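Local coordinates for HEPN domain-containing protein (Thermotoga maritima, PDB 1O3U), which is of unknown function but belongs to the HEPN family of small helical domains found in bacteria, archaea and eukaryotes, at residues Ala49-Met54 with Leu131-Ile135. Numbering follows the deposited sequence.
Sequences AVFQRM and LLSRI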
# COMPACT_ATOMS: atom_id res chain seq x y z
N ALA A 49 -8.32 -5.58 8.47
CA ALA A 49 -7.88 -6.36 9.62
C ALA A 49 -9.08 -6.79 10.48
O ALA A 49 -9.09 -7.90 11.00
CB ALA A 49 -6.89 -5.56 10.46
N VAL A 50 -10.12 -5.95 10.55
CA VAL A 50 -11.34 -6.31 11.29
C VAL A 50 -12.12 -7.44 10.60
O VAL A 50 -12.59 -8.39 11.25
CB VAL A 50 -12.29 -5.12 11.51
CG1 VAL A 50 -13.48 -5.53 12.37
CG2 VAL A 50 -11.55 -3.92 12.16
N PHE A 51 -12.32 -7.29 9.29
CA PHE A 51 -12.88 -8.37 8.49
C PHE A 51 -12.10 -9.68 8.66
O PHE A 51 -12.73 -10.70 8.85
CB PHE A 51 -13.01 -8.02 7.00
CG PHE A 51 -14.10 -7.04 6.73
CD1 PHE A 51 -13.87 -5.67 6.83
CD2 PHE A 51 -15.37 -7.48 6.38
CE1 PHE A 51 -14.88 -4.74 6.57
CE2 PHE A 51 -16.39 -6.55 6.13
CZ PHE A 51 -16.13 -5.18 6.24
N GLN A 52 -10.76 -9.64 8.63
CA GLN A 52 -9.96 -10.87 8.71
C GLN A 52 -10.18 -11.55 10.07
O GLN A 52 -10.35 -12.75 10.13
CB GLN A 52 -8.46 -10.62 8.52
CG GLN A 52 -7.71 -11.94 8.21
CD GLN A 52 -6.19 -11.89 8.44
OE1 GLN A 52 -5.57 -10.84 8.36
NE2 GLN A 52 -5.59 -13.06 8.70
N ARG A 53 -10.17 -10.78 11.14
CA ARG A 53 -10.43 -11.33 12.49
C ARG A 53 -11.83 -11.94 12.59
O ARG A 53 -12.02 -12.98 13.22
CB ARG A 53 -10.25 -10.26 13.54
CG ARG A 53 -10.59 -10.69 14.98
CD ARG A 53 -9.62 -11.62 15.62
NE ARG A 53 -10.13 -12.08 16.92
CZ ARG A 53 -9.81 -13.22 17.50
NH1 ARG A 53 -8.97 -14.07 16.91
NH2 ARG A 53 -10.34 -13.53 18.67
N MSE A 54 -12.82 -11.31 11.96
CA MSE A 54 -14.17 -11.81 11.98
C MSE A 54 -14.34 -12.99 11.02
O MSE A 54 -15.35 -13.65 11.08
CB MSE A 54 -15.18 -10.72 11.59
CG MSE A 54 -15.41 -9.71 12.66
SE MSE A 54 -15.99 -10.50 14.41
CE MSE A 54 -17.51 -11.52 13.75
N LEU A 131 -11.57 -1.93 18.45
CA LEU A 131 -12.49 -3.00 18.07
C LEU A 131 -11.84 -4.40 18.19
O LEU A 131 -12.40 -5.31 18.85
CB LEU A 131 -13.03 -2.75 16.64
CG LEU A 131 -14.47 -2.32 16.46
CD1 LEU A 131 -14.81 -2.34 14.98
CD2 LEU A 131 -15.46 -3.26 17.29
N LEU A 132 -10.66 -4.59 17.59
CA LEU A 132 -9.94 -5.85 17.64
C LEU A 132 -9.56 -6.29 19.07
O LEU A 132 -9.49 -7.50 19.34
CB LEU A 132 -8.69 -5.81 16.78
CG LEU A 132 -9.00 -5.81 15.29
CD1 LEU A 132 -7.81 -5.37 14.47
CD2 LEU A 132 -9.45 -7.18 14.87
N SER A 133 -9.36 -5.32 19.95
CA SER A 133 -9.00 -5.59 21.34
C SER A 133 -10.16 -6.19 22.09
O SER A 133 -9.97 -6.78 23.15
CB SER A 133 -8.56 -4.31 22.06
OG SER A 133 -7.35 -3.83 21.48
N ARG A 134 -11.37 -5.99 21.55
CA ARG A 134 -12.60 -6.36 22.20
C ARG A 134 -13.32 -7.56 21.57
O ARG A 134 -14.27 -8.07 22.17
CB ARG A 134 -13.55 -5.14 22.25
CG ARG A 134 -13.26 -4.19 23.39
CD ARG A 134 -14.02 -2.88 23.30
N ILE A 135 -12.91 -7.97 20.37
CA ILE A 135 -13.49 -9.13 19.71
C ILE A 135 -12.37 -10.17 19.63
O ILE A 135 -12.55 -11.33 20.00
CB ILE A 135 -14.11 -8.77 18.31
CG1 ILE A 135 -13.05 -8.40 17.28
CG2 ILE A 135 -15.16 -7.65 18.45
CD1 ILE A 135 -13.60 -7.86 15.98
OXT ILE A 135 -11.21 -9.89 19.28
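Arg53 reaches across to the chain end and meets the C-terminal carboxylate of Ile135 through two weak bonds. Its NE forms a salt bridge with Ile135 OXT at 3.4 Å, with an N-H...O angle of 149°. Its NH2 points almost straight at Ile135 O, also at 3.4 Å, and this oxygen lies at the guanidinium edge, in its plane. CG stands anti to the backbone N (chi1 176°), which sends the chain toward Ile135. A bend at chi2 carries CD to one side, and the guanidinium then runs alongside the carboxylate. The Arg53 and Ile135 side chains lie next to each other and run antiparallel, with Arg53 CG 4.1 Å from Ile135 CG1.

The aliphatic base of Arg53 is used as well. Leu132 pushes CD2 against Arg53 CB at 3.4 Å, a tight fit, and the same methyl lies 3.7 Å from Arg53 CG. The other branch, CD1, rests 4.1 Å from Ala49 CB. Ile135 sends CG1 between its own backbone N and carbonyl carbon (chi1 69°). From there CD1 meets the selenium of selenomethionine Met54 at 3.9 Å, the two side chains crossing near a right angle. Val50 CG1 faces both Ile135 CD1 and Leu131 CD1.

Helix 11-28 covers part of this patch through Met13, which touches Ala49 and Leu132. Leu70 of helix 63-70 packs on Val50. The contact thus joins the C-terminal ends of helices 32-54 and 104-132, apolar toward the interior and with the salt bridge on the exposed side, at one end of the all-helical bundle of the HEPN domain.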